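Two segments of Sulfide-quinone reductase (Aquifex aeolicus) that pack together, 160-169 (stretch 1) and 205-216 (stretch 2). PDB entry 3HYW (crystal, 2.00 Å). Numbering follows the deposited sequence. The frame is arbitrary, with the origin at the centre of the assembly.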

# COMPACT_ATOMS: atom_id res chain seq x y z
N ALA A 160 7.29 -17.59 12.83
CA ALA A 160 6.07 -17.99 12.12
C ALA A 160 6.12 -17.53 10.66
O ALA A 160 5.78 -18.30 9.77
CB ALA A 160 4.83 -17.45 12.81
N TYR A 161 6.54 -16.29 10.44
CA TYR A 161 6.75 -15.76 9.09
C TYR A 161 7.82 -16.55 8.33
O TYR A 161 7.63 -16.89 7.15
CB TYR A 161 7.15 -14.29 9.15
CG TYR A 161 6.00 -13.40 9.52
CD1 TYR A 161 5.09 -12.97 8.56
CD2 TYR A 161 5.81 -12.99 10.84
CE1 TYR A 161 4.02 -12.16 8.90
CE2 TYR A 161 4.75 -12.18 11.19
CZ TYR A 161 3.86 -11.77 10.21
OH TYR A 161 2.80 -10.96 10.52
N GLU A 162 8.94 -16.84 9.00
CA GLU A 162 10.02 -17.63 8.42
C GLU A 162 9.52 -18.99 7.98
O GLU A 162 9.74 -19.40 6.84
CB GLU A 162 11.16 -17.84 9.42
CG GLU A 162 12.10 -16.69 9.58
CD GLU A 162 13.31 -17.08 10.41
OE1 GLU A 162 13.11 -17.52 11.57
OE2 GLU A 162 14.45 -16.97 9.91
N PHE A 163 8.85 -19.70 8.89
CA PHE A 163 8.38 -21.06 8.64
C PHE A 163 7.37 -21.11 7.50
O PHE A 163 7.41 -22.01 6.66
CB PHE A 163 7.77 -21.67 9.92
CG PHE A 163 7.36 -23.12 9.76
CD1 PHE A 163 6.05 -23.46 9.44
CD2 PHE A 163 8.30 -24.14 9.93
CE1 PHE A 163 5.67 -24.80 9.28
CE2 PHE A 163 7.93 -25.48 9.77
CZ PHE A 163 6.61 -25.81 9.45
N ALA A 164 6.46 -20.14 7.46
CA ALA A 164 5.47 -20.07 6.39
C ALA A 164 6.14 -19.92 5.02
O ALA A 164 5.78 -20.60 4.06
CB ALA A 164 4.49 -18.95 6.65
N LEU A 165 7.12 -19.02 4.93
CA LEU A 165 7.78 -18.75 3.66
C LEU A 165 8.76 -19.85 3.25
O LEU A 165 8.91 -20.15 2.06
CB LEU A 165 8.42 -17.36 3.67
CG LEU A 165 7.34 -16.28 3.62
CD1 LEU A 165 7.85 -14.95 4.07
CD2 LEU A 165 6.71 -16.19 2.23
N MET A 166 9.39 -20.47 4.26
CA MET A 166 10.25 -21.65 4.06
C MET A 166 9.46 -22.83 3.52
O MET A 166 9.92 -23.54 2.63
CB MET A 166 10.92 -22.06 5.38
CG MET A 166 11.99 -21.11 5.87
SD MET A 166 12.77 -21.68 7.39
CE MET A 166 14.02 -20.45 7.56
N LEU A 167 8.27 -23.04 4.08
CA LEU A 167 7.39 -24.10 3.64
C LEU A 167 6.90 -23.87 2.21
O LEU A 167 6.93 -24.79 1.40
CB LEU A 167 6.21 -24.27 4.61
CG LEU A 167 5.23 -25.43 4.35
CD1 LEU A 167 5.97 -26.77 4.24
CD2 LEU A 167 4.15 -25.47 5.41
N HIS A 168 6.49 -22.64 1.90
CA HIS A 168 6.17 -22.26 0.52
C HIS A 168 7.32 -22.61 -0.45
O HIS A 168 7.09 -23.18 -1.52
CB HIS A 168 5.85 -20.75 0.43
CG HIS A 168 5.87 -20.22 -0.97
ND1 HIS A 168 4.81 -20.40 -1.85
CD2 HIS A 168 6.81 -19.54 -1.66
CE1 HIS A 168 5.11 -19.84 -3.01
NE2 HIS A 168 6.31 -19.31 -2.92
N TYR A 169 8.54 -22.24 -0.06
CA TYR A 169 9.74 -22.52 -0.84
C TYR A 169 9.89 -24.03 -1.07
O TYR A 169 10.08 -24.47 -2.20
CB TYR A 169 10.98 -21.95 -0.14
CG TYR A 169 12.29 -22.35 -0.79
CD1 TYR A 169 12.81 -21.64 -1.87
CD2 TYR A 169 13.02 -23.44 -0.31
CE1 TYR A 169 14.01 -22.02 -2.47
CE2 TYR A 169 14.23 -23.81 -0.90
CZ TYR A 169 14.72 -23.10 -1.97
OH TYR A 169 15.91 -23.47 -2.55
N LEU A 205 5.81 -4.45 3.18
CA LEU A 205 6.75 -5.46 2.70
C LEU A 205 6.20 -6.89 2.81
O LEU A 205 6.28 -7.66 1.86
CB LEU A 205 8.08 -5.36 3.48
CG LEU A 205 9.29 -6.23 3.10
CD1 LEU A 205 10.60 -5.51 3.40
CD2 LEU A 205 9.28 -7.61 3.78
N VAL A 206 5.69 -7.25 3.99
CA VAL A 206 5.19 -8.61 4.23
C VAL A 206 3.89 -8.85 3.46
O VAL A 206 3.68 -9.94 2.93
CB VAL A 206 5.00 -8.92 5.74
CG1 VAL A 206 4.39 -10.31 5.93
CG2 VAL A 206 6.33 -8.83 6.46
N GLU A 207 3.03 -7.84 3.40
CA GLU A 207 1.79 -7.92 2.61
C GLU A 207 2.09 -8.22 1.14
O GLU A 207 1.49 -9.12 0.56
CB GLU A 207 0.99 -6.62 2.72
CG GLU A 207 0.11 -6.52 3.94
CD GLU A 207 -0.60 -5.18 4.05
OE1 GLU A 207 -0.33 -4.28 3.22
OE2 GLU A 207 -1.42 -5.01 4.97
N ASP A 208 3.02 -7.47 0.55
CA ASP A 208 3.39 -7.65 -0.86
C ASP A 208 4.01 -9.02 -1.08
O ASP A 208 3.79 -9.65 -2.11
CB ASP A 208 4.37 -6.58 -1.33
CG ASP A 208 3.72 -5.24 -1.56
OD1 ASP A 208 2.51 -5.09 -1.28
OD2 ASP A 208 4.42 -4.33 -2.04
N LEU A 209 4.79 -9.46 -0.10
CA LEU A 209 5.48 -10.74 -0.14
C LEU A 209 4.50 -11.92 -0.07
O LEU A 209 4.65 -12.89 -0.80
CB LEU A 209 6.47 -10.80 1.03
CG LEU A 209 7.41 -11.99 1.17
CD1 LEU A 209 8.51 -11.93 0.11
CD2 LEU A 209 8.01 -11.97 2.56
N PHE A 210 3.53 -11.84 0.84
CA PHE A 210 2.48 -12.86 0.94
C PHE A 210 1.64 -12.90 -0.34
O PHE A 210 1.30 -13.97 -0.82
CB PHE A 210 1.59 -12.62 2.18
CG PHE A 210 2.13 -13.21 3.46
CD1 PHE A 210 3.46 -13.64 3.55
CD2 PHE A 210 1.32 -13.33 4.58
CE1 PHE A 210 3.96 -14.19 4.73
CE2 PHE A 210 1.81 -13.87 5.77
CZ PHE A 210 3.13 -14.30 5.84
N ALA A 211 1.33 -11.72 -0.88
CA ALA A 211 0.60 -11.61 -2.15
C ALA A 211 1.38 -12.21 -3.32
O ALA A 211 0.81 -12.96 -4.12
CB ALA A 211 0.24 -10.15 -2.44
N GLU A 212 2.67 -11.89 -3.42
CA GLU A 212 3.52 -12.42 -4.50
C GLU A 212 3.66 -13.94 -4.45
O GLU A 212 3.86 -14.58 -5.47
CB GLU A 212 4.91 -11.77 -4.48
CG GLU A 212 4.95 -10.36 -5.07
CD GLU A 212 5.88 -9.40 -4.31
OE1 GLU A 212 6.78 -9.87 -3.57
OE2 GLU A 212 5.69 -8.17 -4.44
N ARG A 213 3.54 -14.52 -3.26
CA ARG A 213 3.72 -15.96 -3.07
C ARG A 213 2.43 -16.69 -2.74
O ARG A 213 2.45 -17.86 -2.34
CB ARG A 213 4.77 -16.22 -1.99
CG ARG A 213 6.19 -15.92 -2.42
CD ARG A 213 6.99 -15.42 -1.23
NE ARG A 213 8.41 -15.20 -1.52
CZ ARG A 213 8.90 -14.29 -2.37
NH1 ARG A 213 8.09 -13.50 -3.07
NH2 ARG A 213 10.21 -14.19 -2.52
N ASN A 214 1.31 -16.00 -2.91
CA ASN A 214 -0.03 -16.57 -2.70
C ASN A 214 -0.22 -17.16 -1.30
O ASN A 214 -0.66 -18.30 -1.13
CB ASN A 214 -0.35 -17.59 -3.80
CG ASN A 214 -1.84 -17.83 -3.97
OD1 ASN A 214 -2.66 -16.93 -3.76
ND2 ASN A 214 -2.19 -19.04 -4.34
N ILE A 215 0.12 -16.38 -0.28
CA ILE A 215 -0.15 -16.75 1.10
C ILE A 215 -1.29 -15.88 1.59
O ILE A 215 -1.13 -14.67 1.76
CB ILE A 215 1.08 -16.53 2.03
CG1 ILE A 215 2.35 -17.14 1.42
CG2 ILE A 215 0.78 -17.03 3.45
CD1 ILE A 215 2.36 -18.64 1.34
N ASP A 216 -2.44 -16.51 1.80
CA ASP A 216 -3.61 -15.81 2.30
C ASP A 216 -3.40 -15.51 3.78
O ASP A 216 -2.62 -16.19 4.45
CB ASP A 216 -4.87 -16.65 2.08
CG ASP A 216 -5.21 -16.80 0.62
OD1 ASP A 216 -5.28 -15.77 -0.09
OD2 ASP A 216 -5.40 -17.95 0.17

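The two helices run in nearly the same direction, 24° apart, with axes 11.8 Å apart at closest approach. That gap is wide for backbone contact, so side chains must span it, and their rotamers show how. Tyr 161 and Leu 165 both point CA-to-CB sideways, yet with chi1 in the m well (-72° and -71°) their ends come nearer the second helix. Tyr 161 CE1 thereby lies 3.5 Å from Val 206 CG1, and Tyr 161 CD1 lies 3.6 Å from Phe 210 CZ. The latter ring, also m at chi1, is set obliquely to Tyr 161: planes at 32°, centroids 5.8 Å apart. Leu 165, t at chi2, places CD1 3.3 Å from Leu 209 CD2, a tight apolar contact, and 4.0 Å from Phe 210 CE1 at that ring's edge. Its other methyl, Leu 165 CD2, is 3.6 Å from Arg 213 CD.

Arg 213 is the first residue to leave helical phi/psi (-110°/12°). His 168, t at chi1, presents a ring face to it: Arg 213 CB sits 3.8 Å from the imidazole centroid, 19° off the normal, a CH-pi contact. Ile 215 CD1 approaches the same residue at its CB, His 168 CB, at 4.2 Å. No hydrogen bond crosses the interface, which buries 407 Å² summed over both sides; most of its close contacts are between carbon atoms, with His 168 CE1 also 3.4 Å from Arg 213 O.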